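Local coordinates for protein chitinase (PDB 5GZT) that probably catalyses the random endo-hydrolysis of beta-1,4-linked N-acetylglucosamine chains in chitin and chitodextrins, with two family 18 glycosidase modules in one chain, at residues Ile562-Leu567 with His632-Thr637; Gly531-Arg536 with Ser626-Ser631; Asn570-Asn575 with Ile597-Thr602; Ala618-Trp623 with Asn636-Arg641. All blocks are in the same frame, centred on the assembly; numbering follows the deposited sequence.

Overall arrangement
All four contacts lie in and beside the first family 18 module, where the antiparallel sheet inserted between barrel strands 527-532 and 619-623 meets the helix that follows the last strand. Interactions 1 and 2 are nearly superposed, their centres about 4 Å apart, and F533 O accepts Y564 N at 2.8 Å. Interaction 3 lies about 10 Å from each, centre to centre, farther out in the insertion, and R536 O is paired with S598 N at 2.8 Å. Interaction 4, its centre about 12 Å from those of interactions 1 and 2 and about 19 Å from that of interaction 3, belongs to the barrel wall and shares N636 and T637 with interaction 1. Interaction 2 reaches D485, in a motif that lies at the active site of family 18 relatives.

Interaction 1: residues Ile562-Leu567 with His632-Thr637; sequences IVYSEL and HELANT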
loop_
_atom_site.group_PDB
_atom_site.type_symbol
_atom_site.label_atom_id
_atom_site.label_comp_id
_atom_site.label_asym_id
_atom_site.label_seq_id
_atom_site.Cartn_x
_atom_site.Cartn_y
_atom_site.Cartn_z
ATOM N N ILE B 562 9.638 20.540 3.377
ATOM C CA ILE B 562 9.538 20.385 4.828
ATOM C C ILE B 562 8.670 19.168 5.106
ATOM O O ILE B 562 7.570 19.079 4.610
ATOM C CB ILE B 562 8.904 21.646 5.454
ATOM C CG1 ILE B 562 9.732 22.861 5.182
ATOM C CG2 ILE B 562 8.773 21.476 6.970
ATOM C CD1 ILE B 562 9.087 24.199 5.517
ATOM N N VAL B 563 9.133 18.210 5.900
ATOM C CA VAL B 563 8.462 16.952 6.106
ATOM C C VAL B 563 7.210 17.196 6.976
ATOM O O VAL B 563 7.114 18.203 7.727
ATOM C CB VAL B 563 9.395 15.884 6.694
ATOM C CG1 VAL B 563 10.699 15.751 5.850
ATOM C CG2 VAL B 563 9.748 16.196 8.157
ATOM N N TYR B 564 6.176 16.387 6.761
ATOM C CA TYR B 564 4.881 16.617 7.444
ATOM C C TYR B 564 5.018 16.713 8.989
ATOM O O TYR B 564 4.340 17.490 9.596
ATOM C CB TYR B 564 3.945 15.479 7.125
ATOM C CG TYR B 564 2.512 15.640 7.592
ATOM C CD1 TYR B 564 1.685 16.653 7.074
ATOM C CD2 TYR B 564 2.005 14.840 8.622
ATOM C CE1 TYR B 564 0.372 16.800 7.535
ATOM C CE2 TYR B 564 0.696 14.958 9.047
ATOM C CZ TYR B 564 -0.147 15.924 8.508
ATOM O OH TYR B 564 -1.458 16.054 8.915
ATOM N N SER B 565 5.799 15.845 9.621
ATOM C CA SER B 565 5.960 15.906 11.088
ATOM C C SER B 565 6.422 17.273 11.564
ATOM O O SER B 565 5.942 17.764 12.578
ATOM C CB SER B 565 6.940 14.850 11.570
ATOM O OG SER B 565 8.192 14.953 10.891
ATOM N N GLU B 566 7.308 17.913 10.812
ATOM C CA GLU B 566 7.782 19.225 11.164
ATOM C C GLU B 566 6.678 20.268 10.948
ATOM O O GLU B 566 6.539 21.205 11.734
ATOM C CB GLU B 566 9.017 19.566 10.342
ATOM C CG GLU B 566 9.500 20.997 10.399
ATOM C CD GLU B 566 9.997 21.425 11.781
ATOM O OE1 GLU B 566 10.473 20.597 12.607
ATOM O OE2 GLU B 566 9.864 22.644 12.103
ATOM N N LEU B 567 5.869 20.089 9.901
ATOM C CA LEU B 567 4.734 20.973 9.701
ATOM C C LEU B 567 3.749 20.878 10.858
ATOM O O LEU B 567 3.267 21.869 11.344
ATOM C CB LEU B 567 4.006 20.714 8.351
ATOM C CG LEU B 567 4.782 20.935 7.034
ATOM C CD1 LEU B 567 3.901 20.476 5.858
ATOM C CD2 LEU B 567 5.219 22.364 6.872
ATOM N N HIS B 632 1.006 8.762 13.427
ATOM C CA HIS B 632 0.863 8.275 12.070
ATOM C C HIS B 632 -0.426 8.681 11.446
ATOM O O HIS B 632 -1.111 7.800 10.903
ATOM C CB HIS B 632 0.934 6.697 12.116
ATOM C CG HIS B 632 2.171 6.185 12.781
ATOM N ND1 HIS B 632 3.419 6.294 12.196
ATOM C CD2 HIS B 632 2.376 5.627 14.004
ATOM C CE1 HIS B 632 4.332 5.786 12.998
ATOM N NE2 HIS B 632 3.725 5.350 14.091
ATOM N N GLU B 633 -0.857 9.945 11.569
ATOM C CA GLU B 633 -2.216 10.218 11.147
ATOM C C GLU B 633 -2.461 10.034 9.634
ATOM O O GLU B 633 -3.600 9.774 9.262
ATOM C CB GLU B 633 -2.760 11.590 11.610
ATOM C CG GLU B 633 -2.214 12.806 10.951
ATOM C CD GLU B 633 -2.682 14.093 11.586
ATOM O OE1 GLU B 633 -3.605 14.021 12.381
ATOM O OE2 GLU B 633 -2.134 15.158 11.249
ATOM N N LEU B 634 -1.461 10.287 8.807
ATOM C CA LEU B 634 -1.637 10.119 7.368
ATOM C C LEU B 634 -1.764 8.650 6.965
ATOM O O LEU B 634 -2.723 8.274 6.229
ATOM C CB LEU B 634 -0.538 10.816 6.543
ATOM C CG LEU B 634 -0.461 12.378 6.782
ATOM C CD1 LEU B 634 0.506 13.005 5.854
ATOM C CD2 LEU B 634 -1.778 13.103 6.630
ATOM N N ALA B 635 -0.841 7.839 7.421
ATOM C CA ALA B 635 -0.976 6.391 7.255
ATOM C C ALA B 635 -2.295 5.881 7.773
ATOM O O ALA B 635 -2.959 5.158 7.051
ATOM C CB ALA B 635 0.175 5.659 7.911
ATOM N N ASN B 636 -2.738 6.301 8.965
ATOM C CA ASN B 636 -3.994 5.783 9.492
ATOM C C ASN B 636 -5.204 6.221 8.695
ATOM O O ASN B 636 -6.223 5.462 8.572
ATOM C CB ASN B 636 -4.223 6.236 10.944
ATOM C CG ASN B 636 -3.232 5.644 11.906
ATOM O OD1 ASN B 636 -2.519 4.679 11.599
ATOM N ND2 ASN B 636 -3.111 6.296 13.063
ATOM N N THR B 637 -5.154 7.465 8.204
ATOM C CA THR B 637 -6.250 8.013 7.421
ATOM C C THR B 637 -6.424 7.243 6.125
ATOM O O THR B 637 -7.587 6.897 5.655
ATOM C CB THR B 637 -5.993 9.530 7.066
ATOM O OG1 THR B 637 -5.874 10.333 8.251
ATOM C CG2 THR B 637 -7.093 10.039 6.238
#
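Y564 meets the start of helix 633-642 through one polar and one apolar contact. The polar one is a short hydrogen bond from Y564 OH to E633 OE2, 2.6 Å long. OE2 is met on its anti side with the donor 33° out of the carboxylate plane, and the ring and carboxylate planes are 50° apart. The same oxygen forms a salt bridge with R712 of the immunoglobulin-like domain. The apolar contact is a CH-pi interaction: L634 CD1 stands over the centre of the Y564 ring, 3.6 Å from its centroid. L634 CG sits over the rim of that ring, 3.6 Å from Y564 CE2. With CG anti to the backbone N (chi1 -172°), the Y564 ring swings out from its own helix, which brings its face to L634 and its hydroxyl to E633. Within the opposing helix, E633 O accepts both T637 N (3.0 Å) and T637 OG1 (2.6 Å), from opposite faces of its plane. A phenylalanine here would probably leave E633 OE2 without its hydroxyl donor and its carboxylate less firmly held. The pairing of phenol and guanidinium on one carboxylate oxygen is likely to stabilise the charged form of E633 where the inserted sheet, the barrel helix and the next domain converge.

Interaction 2: residues Gly531-Arg536 with Ser626-Ser631; sequences GAFYSR and SQDSDS. With FMT (formic acid), chain M.
F533 and Y534, where barrel strand 527-532 gives way to the inserted sheet, present two differently turned rings to Q627 and D628 in the loop between strand 619-623 and helix 633-642. The F533 ring crosses the D628 side chain at a slant, ring and carboxylate planes 54° apart, with F533 CE2 3.7 Å from D628 OD2 and F533 CD2 3.8 Å from D628 CB. Y534 and Q627 instead lie alongside one another with their ends in the same direction. Their planes are 58° apart, and Q627 OE1 lies at the ring edge, 3.6 Å from Y534 CD1. An extended Q627 chain carries the amide past the F533 backbone, where OE1 also approaches F533 CB at 3.5 Å. The polar ends bond to other residues: Q627 OE1 accepts the backbone N of E624, and Y534 OH is bonded to D485. With an alanine here instead of Q627, a gap would probably open beside the Y534 ring edge and E624 N would lose its side-chain acceptor. D628 OD1 accepts S629 N at 2.7 Å and also L634 N, while OD2 takes A635 N. Farther along the loop, D630 N donates to O1 of a formic acid molecule, probably a crystallisation additive, at 3.0 Å and 171°. No hydrogen bond joins the two segments directly, so their fit rests on van der Waals packing, and the first-turn N-H groups of helix 633-642 would probably ease the burial of the D628 charge.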
loop_
_atom_site.group_PDB
_atom_site.type_symbol
_atom_site.label_atom_id
_atom_site.label_comp_id
_atom_site.label_asym_id
_atom_site.label_seq_id
_atom_site.Cartn_x
_atom_site.Cartn_y
_atom_site.Cartn_z
ATOM N N GLY B 531 0.933 9.811 -3.076
ATOM C CA GLY B 531 0.788 10.907 -2.128
ATOM C C GLY B 531 2.130 11.146 -1.444
ATOM O O GLY B 531 3.050 10.311 -1.538
ATOM N N ALA B 532 2.239 12.283 -0.789
ATOM C CA ALA B 532 3.486 12.705 -0.146
ATOM C C ALA B 532 3.321 13.079 1.315
ATOM O O ALA B 532 2.348 13.772 1.669
ATOM C CB ALA B 532 4.054 13.872 -0.907
ATOM N N PHE B 533 4.304 12.742 2.152
ATOM C CA PHE B 533 4.312 13.079 3.552
ATOM C C PHE B 533 5.265 14.207 3.779
ATOM O O PHE B 533 5.863 14.379 4.907
ATOM C CB PHE B 533 4.640 11.878 4.439
ATOM C CG PHE B 533 3.578 10.776 4.470
ATOM C CD1 PHE B 533 2.458 10.752 3.680
ATOM C CD2 PHE B 533 3.756 9.714 5.379
ATOM C CE1 PHE B 533 1.533 9.747 3.759
ATOM C CE2 PHE B 533 2.836 8.686 5.455
ATOM C CZ PHE B 533 1.756 8.674 4.608
ATOM N N TYR B 534 5.370 15.059 2.746
ATOM C CA TYR B 534 6.203 16.230 2.790
ATOM C C TYR B 534 5.603 17.317 1.906
ATOM O O TYR B 534 4.629 17.064 1.142
ATOM C CB TYR B 534 7.657 15.867 2.406
ATOM C CG TYR B 534 7.757 15.531 0.932
ATOM C CD1 TYR B 534 7.455 14.277 0.467
ATOM C CD2 TYR B 534 8.034 16.520 0.001
ATOM C CE1 TYR B 534 7.429 14.002 -0.928
ATOM C CE2 TYR B 534 8.051 16.242 -1.374
ATOM C CZ TYR B 534 7.736 14.971 -1.821
ATOM O OH TYR B 534 7.713 14.738 -3.169
ATOM N N SER B 535 6.070 18.538 2.097
ATOM C CA SER B 535 5.598 19.675 1.390
ATOM C C SER B 535 6.647 20.194 0.383
ATOM O O SER B 535 7.854 19.906 0.540
ATOM C CB SER B 535 5.356 20.803 2.362
ATOM O OG SER B 535 6.530 21.120 3.083
ATOM N N ARG B 536 6.187 21.012 -0.544
ATOM C CA ARG B 536 7.043 21.850 -1.410
ATOM C C ARG B 536 6.795 23.262 -0.980
ATOM O O ARG B 536 5.616 23.633 -0.718
ATOM C CB ARG B 536 6.723 21.678 -2.904
ATOM C CG ARG B 536 7.203 20.352 -3.419
ATOM C CD ARG B 536 8.723 20.497 -3.787
ATOM N NE ARG B 536 9.339 19.199 -4.017
ATOM C CZ ARG B 536 10.647 19.008 -4.042
ATOM N NH1 ARG B 536 11.481 20.023 -3.996
ATOM N NH2 ARG B 536 11.095 17.809 -4.142
ATOM N N SER B 626 8.204 7.556 7.252
ATOM C CA SER B 626 8.818 8.183 8.451
ATOM C C SER B 626 8.537 9.675 8.628
ATOM O O SER B 626 8.879 10.275 9.666
ATOM C CB SER B 626 10.339 7.948 8.456
ATOM O OG SER B 626 11.090 8.782 7.546
ATOM N N GLN B 627 7.959 10.317 7.602
ATOM C CA GLN B 627 7.663 11.762 7.652
ATOM C C GLN B 627 6.337 12.096 8.268
ATOM O O GLN B 627 6.022 13.269 8.431
ATOM C CB GLN B 627 7.700 12.280 6.203
ATOM C CG GLN B 627 9.039 12.168 5.518
ATOM C CD GLN B 627 8.969 12.429 4.006
ATOM O OE1 GLN B 627 7.941 12.195 3.303
ATOM N NE2 GLN B 627 10.046 12.880 3.490
ATOM N N ASP B 628 5.570 11.078 8.640
ATOM C CA ASP B 628 4.226 11.263 9.181
ATOM C C ASP B 628 4.263 11.856 10.628
ATOM O O ASP B 628 5.291 11.985 11.238
ATOM C CB ASP B 628 3.564 9.911 9.173
ATOM C CG ASP B 628 2.101 9.934 9.140
ATOM O OD1 ASP B 628 1.424 10.993 9.354
ATOM O OD2 ASP B 628 1.617 8.803 8.898
ATOM N N SER B 629 3.101 12.229 11.120
ATOM C CA SER B 629 2.899 12.714 12.501
ATOM C C SER B 629 3.190 11.606 13.499
ATOM O O SER B 629 3.392 10.399 13.119
ATOM C CB SER B 629 1.531 13.242 12.741
ATOM O OG SER B 629 0.554 12.240 12.884
ATOM N N ASP B 630 3.258 12.021 14.766
ATOM C CA ASP B 630 3.570 11.095 15.877
ATOM C C ASP B 630 2.609 9.954 15.902
ATOM O O ASP B 630 3.023 8.824 15.984
ATOM C CB ASP B 630 3.542 11.831 17.244
ATOM C CG ASP B 630 4.776 12.671 17.486
ATOM O OD1 ASP B 630 5.812 12.514 16.752
ATOM O OD2 ASP B 630 4.663 13.545 18.393
ATOM N N SER B 631 1.335 10.250 15.739
ATOM C CA SER B 631 0.284 9.240 15.739
ATOM C C SER B 631 0.144 8.488 14.416
ATOM O O SER B 631 -0.750 7.680 14.311
ATOM C CB SER B 631 -1.076 9.917 16.079
ATOM O OG SER B 631 -1.567 10.651 14.934
HETATM C C FMT M . 2.360 15.346 16.527
HETATM O O1 FMT M . 2.985 14.892 15.581
HETATM O O2 FMT M . 1.213 14.776 16.788
#

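Interaction 3: residues Asn570-Asn575 with Ile597-Thr602; sequences NYINKN and ISYEDT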
loop_
_atom_site.group_PDB
_atom_site.type_symbol
_atom_site.label_atom_id
_atom_site.label_comp_id
_atom_site.label_asym_id
_atom_site.label_seq_id
_atom_site.Cartn_x
_atom_site.Cartn_y
_atom_site.Cartn_z
ATOM N N ASN B 570 5.456 22.666 14.008
ATOM C CA ASN B 570 5.847 24.050 14.048
ATOM C C ASN B 570 5.171 24.982 13.021
ATOM O O ASN B 570 5.345 26.217 13.121
ATOM C CB ASN B 570 7.381 24.155 13.904
ATOM C CG ASN B 570 8.115 23.453 15.036
ATOM O OD1 ASN B 570 9.016 22.598 14.855
ATOM N ND2 ASN B 570 7.676 23.751 16.198
ATOM N N TYR B 571 4.360 24.440 12.095
ATOM C CA TYR B 571 3.813 25.319 11.023
ATOM C C TYR B 571 2.277 25.351 10.894
ATOM O O TYR B 571 1.693 26.408 10.644
ATOM C CB TYR B 571 4.374 24.911 9.690
ATOM C CG TYR B 571 5.816 25.234 9.423
ATOM C CD1 TYR B 571 6.818 24.435 9.947
ATOM C CD2 TYR B 571 6.171 26.261 8.584
ATOM C CE1 TYR B 571 8.153 24.722 9.699
ATOM C CE2 TYR B 571 7.530 26.573 8.300
ATOM C CZ TYR B 571 8.507 25.753 8.839
ATOM O OH TYR B 571 9.849 25.981 8.558
ATOM N N ILE B 572 1.628 24.197 10.932
ATOM C CA ILE B 572 0.190 24.202 10.505
ATOM C C ILE B 572 -0.631 24.923 11.605
ATOM O O ILE B 572 -0.762 24.432 12.737
ATOM C CB ILE B 572 -0.392 22.803 10.269
ATOM C CG1 ILE B 572 0.362 22.041 9.213
ATOM C CG2 ILE B 572 -1.878 22.936 9.847
ATOM C CD1 ILE B 572 0.070 20.520 9.156
ATOM N N ASN B 573 -1.106 26.100 11.259
ATOM C CA ASN B 573 -1.797 27.010 12.141
ATOM C C ASN B 573 -0.909 27.420 13.322
ATOM O O ASN B 573 -1.418 27.660 14.413
ATOM C CB ASN B 573 -3.174 26.446 12.570
ATOM C CG ASN B 573 -4.076 27.488 13.200
ATOM O OD1 ASN B 573 -4.059 28.658 12.829
ATOM N ND2 ASN B 573 -4.890 27.067 14.194
ATOM N N LYS B 574 0.400 27.489 13.091
ATOM C CA LYS B 574 1.399 27.900 14.111
ATOM C C LYS B 574 2.364 28.940 13.519
ATOM O O LYS B 574 2.578 29.004 12.288
ATOM C CB LYS B 574 2.236 26.711 14.582
ATOM C CG LYS B 574 1.412 25.692 15.333
ATOM C CD LYS B 574 2.133 24.432 15.612
ATOM C CE LYS B 574 1.281 23.580 16.510
ATOM N NZ LYS B 574 1.907 22.307 16.806
ATOM N N ASN B 575 2.930 29.771 14.382
ATOM C CA ASN B 575 3.993 30.672 14.018
ATOM C C ASN B 575 3.671 31.585 12.843
ATOM O O ASN B 575 4.537 31.775 11.935
ATOM C CB ASN B 575 5.315 29.852 13.746
ATOM C CG ASN B 575 6.553 30.761 13.652
ATOM O OD1 ASN B 575 6.563 31.795 14.309
ATOM N ND2 ASN B 575 7.540 30.428 12.779
ATOM N N ILE B 597 3.476 27.025 1.407
ATOM C CA ILE B 597 3.807 25.623 1.637
ATOM C C ILE B 597 2.661 24.807 1.104
ATOM O O ILE B 597 1.520 24.914 1.615
ATOM C CB ILE B 597 3.994 25.354 3.149
ATOM C CG1 ILE B 597 5.159 26.171 3.679
ATOM C CG2 ILE B 597 4.222 23.882 3.397
ATOM C CD1 ILE B 597 5.520 26.140 5.159
ATOM N N SER B 598 2.951 23.928 0.154
ATOM C CA SER B 598 1.993 23.039 -0.390
ATOM C C SER B 598 2.218 21.715 0.219
ATOM O O SER B 598 3.306 21.257 0.161
ATOM C CB SER B 598 2.142 22.903 -1.927
ATOM O OG SER B 598 1.463 21.762 -2.384
ATOM N N TYR B 599 1.162 21.023 0.640
ATOM C CA TYR B 599 1.331 19.793 1.374
ATOM C C TYR B 599 0.099 18.878 1.245
ATOM O O TYR B 599 -0.832 19.170 0.468
ATOM C CB TYR B 599 1.735 20.096 2.867
ATOM C CG TYR B 599 0.622 20.595 3.792
ATOM C CD1 TYR B 599 0.195 21.918 3.734
ATOM C CD2 TYR B 599 0.076 19.787 4.805
ATOM C CE1 TYR B 599 -0.801 22.416 4.523
ATOM C CE2 TYR B 599 -0.871 20.320 5.664
ATOM C CZ TYR B 599 -1.298 21.637 5.499
ATOM O OH TYR B 599 -2.255 22.170 6.290
ATOM N N GLU B 600 0.183 17.749 1.921
ATOM C CA GLU B 600 -0.761 16.668 1.896
ATOM C C GLU B 600 -1.129 16.497 3.413
ATOM O O GLU B 600 -0.246 16.447 4.256
ATOM C CB GLU B 600 -0.021 15.427 1.538
ATOM C CG GLU B 600 -0.883 14.209 1.380
ATOM C CD GLU B 600 -1.402 14.025 -0.079
ATOM O OE1 GLU B 600 -2.397 14.666 -0.430
ATOM O OE2 GLU B 600 -0.822 13.234 -0.859
ATOM N N ASP B 601 -2.419 16.384 3.725
ATOM C CA ASP B 601 -2.891 16.274 5.134
ATOM C C ASP B 601 -4.006 15.234 5.158
ATOM O O ASP B 601 -4.156 14.425 4.206
ATOM C CB ASP B 601 -3.295 17.663 5.661
ATOM C CG ASP B 601 -4.653 18.162 5.166
ATOM O OD1 ASP B 601 -5.231 17.523 4.225
ATOM O OD2 ASP B 601 -5.104 19.278 5.660
ATOM N N THR B 602 -4.787 15.253 6.246
ATOM C CA THR B 602 -5.746 14.295 6.479
ATOM C C THR B 602 -6.854 14.410 5.457
ATOM O O THR B 602 -7.474 13.369 5.068
ATOM C CB THR B 602 -6.281 14.407 7.900
ATOM O OG1 THR B 602 -6.651 15.721 8.165
ATOM C CG2 THR B 602 -5.229 14.008 8.899
#
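Y571 to K574 form a type II beta turn, closed by K574 N to Y571 O at 3.0 Å, with N573 taking the left-handed conformation (phi 60°) that such a turn needs at its third position. Opposite it, residues 597-602 leave the end of strand 596-598 and continue in extended form through Y599 to D601, the N-cap of helix 602-614. The backbones stay apart, Y571 CA and I597 CA being 9.4 Å from each other, and side chains bridge the interval in two pairs. In the first, Y571 and I597 are roughly perpendicular, and the terminal methyl I597 CD1 comes within 3.5 Å of Y571 CD2. In the second, I572 meets the outer end of the Y599 ring with both its branches. The ethyl arm, kept straight by chi2 at 166°, sets I572 CD1 at 3.6 Å from Y599 CE2, while I572 CG2 lies 3.7 Å from Y599 OH. No hydrogen bond links the segments; the contact is apolar packing within the inserted subdomain. L567 of helix 564-570 touches I572, I597 and Y599, so that helix packs into the same layer, with strand 587-591 meeting Y571 and Y599 through L590. N573 ND2 bonds to H711 O, and D601 OD1 receives S604 N, which ties the layer to the immunoglobulin-like region on one hand and to helix 602-614 on the other.

Interaction 4: residues Ala618-Trp623 with Asn636-Arg641; sequences AGFMYW and NTIYSR
S640 N to N636 O, at 2.9 Å, is one of the backbone bonds that shape the helix turn from which I638 reaches F620 and Y622. The next, R641 N to T637 O, is of the same length, while a weak one joins R641 N to I638 O. Between this helix and strand 619-623 no hydrogen bond forms, and a single isoleucine makes the whole contact. I638 runs crosswise to F620 and lies over one face of its ring. I638 CD1 is 3.7 Å from the ring centroid and 17° off the normal, a CH-pi contact displaced toward the rim, where F620 CZ is nearest at 3.5 Å. The other branch touches too, I638 CG2 being 3.5 Å from F620 CD2. Because CG1 is anti to the carbonyl carbon (chi1 -69°) and the chain continues straight (chi2 168°), the terminal methyl extends beyond F620 to Y622, whose CD2 it meets at 3.7 Å. The Y622 and I638 side chains run antiparallel as they pass. F620 and Y622 point to the helix side of the strand, whereas M621 between them points away from the helix, the alternation by which a barrel strand serves both layers. Strand 619-623, the last of the barrel, lies between and parallel to strands 264-284 and 527-532. On its outer side, F620 also packs against K608 and I612 of helix 602-614 and L642 of helix 633-642. Y622 stacks on F533, in the link between barrel strand 527-532 and the inserted sheet, and touches A635 of helix 633-642.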
loop_
_atom_site.group_PDB
_atom_site.type_symbol
_atom_site.label_atom_id
_atom_site.label_comp_id
_atom_site.label_asym_id
_atom_site.label_seq_id
_atom_site.Cartn_x
_atom_site.Cartn_y
_atom_site.Cartn_z
ATOM N N ALA B 618 -5.646 0.776 -8.303
ATOM C CA ALA B 618 -4.978 -0.321 -7.558
ATOM C C ALA B 618 -4.790 -0.034 -6.057
ATOM O O ALA B 618 -4.741 -0.964 -5.182
ATOM C CB ALA B 618 -3.626 -0.607 -8.240
ATOM N N GLY B 619 -4.680 1.259 -5.751
ATOM C CA GLY B 619 -4.466 1.671 -4.385
ATOM C C GLY B 619 -3.679 2.983 -4.259
ATOM O O GLY B 619 -3.578 3.775 -5.241
ATOM N N PHE B 620 -3.097 3.160 -3.057
ATOM C CA PHE B 620 -2.478 4.369 -2.597
ATOM C C PHE B 620 -1.017 4.102 -2.275
ATOM O O PHE B 620 -0.689 3.261 -1.433
ATOM C CB PHE B 620 -3.236 4.851 -1.343
ATOM C CG PHE B 620 -3.124 6.369 -1.061
ATOM C CD1 PHE B 620 -1.881 7.044 -1.063
ATOM C CD2 PHE B 620 -4.226 7.099 -0.657
ATOM C CE1 PHE B 620 -1.798 8.408 -0.793
ATOM C CE2 PHE B 620 -4.120 8.451 -0.383
ATOM C CZ PHE B 620 -2.893 9.091 -0.439
ATOM N N MET B 621 -0.114 4.817 -2.936
ATOM C CA MET B 621 1.342 4.730 -2.635
ATOM C C MET B 621 1.773 6.062 -1.970
ATOM O O MET B 621 1.245 7.101 -2.344
ATOM C CB MET B 621 2.163 4.572 -3.922
ATOM C CG MET B 621 3.665 4.678 -3.718
ATOM S SD MET B 621 4.357 6.317 -3.804
ATOM C CE MET B 621 4.423 6.632 -5.580
ATOM N N TYR B 622 2.721 6.032 -1.037
ATOM C CA TYR B 622 3.247 7.277 -0.476
ATOM C C TYR B 622 4.720 7.262 -0.102
ATOM O O TYR B 622 5.236 6.228 0.302
ATOM C CB TYR B 622 2.392 7.678 0.719
ATOM C CG TYR B 622 2.186 6.645 1.833
ATOM C CD1 TYR B 622 3.194 6.314 2.748
ATOM C CD2 TYR B 622 0.986 6.049 1.997
ATOM C CE1 TYR B 622 2.963 5.354 3.801
ATOM C CE2 TYR B 622 0.722 5.189 3.045
ATOM C CZ TYR B 622 1.728 4.823 3.950
ATOM O OH TYR B 622 1.346 3.922 4.974
ATOM N N TRP B 623 5.359 8.421 -0.309
ATOM C CA TRP B 623 6.722 8.702 0.029
ATOM C C TRP B 623 6.708 9.748 1.131
ATOM O O TRP B 623 6.169 10.837 0.887
ATOM C CB TRP B 623 7.421 9.366 -1.154
ATOM C CG TRP B 623 8.825 9.718 -0.811
ATOM C CD1 TRP B 623 9.292 10.900 -0.306
ATOM C CD2 TRP B 623 9.941 8.866 -0.927
ATOM N NE1 TRP B 623 10.627 10.824 -0.095
ATOM C CE2 TRP B 623 11.065 9.584 -0.448
ATOM C CE3 TRP B 623 10.119 7.577 -1.380
ATOM C CZ2 TRP B 623 12.337 9.028 -0.390
ATOM C CZ3 TRP B 623 11.423 7.011 -1.319
ATOM C CH2 TRP B 623 12.500 7.743 -0.875
ATOM N N ASN B 636 -2.738 6.301 8.965
ATOM C CA ASN B 636 -3.994 5.783 9.492
ATOM C C ASN B 636 -5.204 6.221 8.695
ATOM O O ASN B 636 -6.223 5.462 8.572
ATOM C CB ASN B 636 -4.223 6.236 10.944
ATOM C CG ASN B 636 -3.232 5.644 11.906
ATOM O OD1 ASN B 636 -2.519 4.679 11.599
ATOM N ND2 ASN B 636 -3.111 6.296 13.063
ATOM N N THR B 637 -5.154 7.465 8.204
ATOM C CA THR B 637 -6.250 8.013 7.421
ATOM C C THR B 637 -6.424 7.243 6.125
ATOM O O THR B 637 -7.587 6.897 5.655
ATOM C CB THR B 637 -5.993 9.530 7.066
ATOM O OG1 THR B 637 -5.874 10.333 8.251
ATOM C CG2 THR B 637 -7.093 10.039 6.238
ATOM N N ILE B 638 -5.280 6.996 5.514
ATOM C CA ILE B 638 -5.246 6.238 4.263
ATOM C C ILE B 638 -5.857 4.833 4.401
ATOM O O ILE B 638 -6.797 4.469 3.636
ATOM C CB ILE B 638 -3.852 6.246 3.658
ATOM C CG1 ILE B 638 -3.531 7.661 3.177
ATOM C CG2 ILE B 638 -3.741 5.360 2.397
ATOM C CD1 ILE B 638 -2.084 7.928 2.802
ATOM N N TYR B 639 -5.393 4.063 5.385
ATOM C CA TYR B 639 -5.988 2.806 5.728
ATOM C C TYR B 639 -7.477 2.915 6.032
ATOM O O TYR B 639 -8.269 2.098 5.473
ATOM C CB TYR B 639 -5.247 2.126 6.921
ATOM C CG TYR B 639 -5.775 0.737 7.169
ATOM C CD1 TYR B 639 -5.341 -0.340 6.434
ATOM C CD2 TYR B 639 -6.732 0.516 8.148
ATOM C CE1 TYR B 639 -5.882 -1.606 6.658
ATOM C CE2 TYR B 639 -7.256 -0.723 8.389
ATOM C CZ TYR B 639 -6.856 -1.772 7.629
ATOM O OH TYR B 639 -7.432 -3.001 7.877
ATOM N N SER B 640 -7.898 3.867 6.868
ATOM C CA SER B 640 -9.332 3.958 7.213
ATOM C C SER B 640 -10.209 4.157 5.999
ATOM O O SER B 640 -11.337 3.678 5.954
ATOM C CB SER B 640 -9.662 5.109 8.174
ATOM O OG SER B 640 -9.067 4.831 9.373
ATOM N N ARG B 641 -9.717 4.957 5.079
ATOM C CA ARG B 641 -10.498 5.319 3.893
ATOM C C ARG B 641 -10.610 4.192 2.932
ATOM O O ARG B 641 -11.703 3.932 2.421
ATOM C CB ARG B 641 -9.872 6.499 3.212
ATOM C CG ARG B 641 -10.194 7.745 3.975
ATOM C CD ARG B 641 -11.535 8.246 3.420
ATOM N NE ARG B 641 -12.117 9.218 4.313
ATOM C CZ ARG B 641 -13.286 9.791 4.122
ATOM N NH1 ARG B 641 -13.992 9.538 3.024
ATOM N NH2 ARG B 641 -13.732 10.632 5.034
#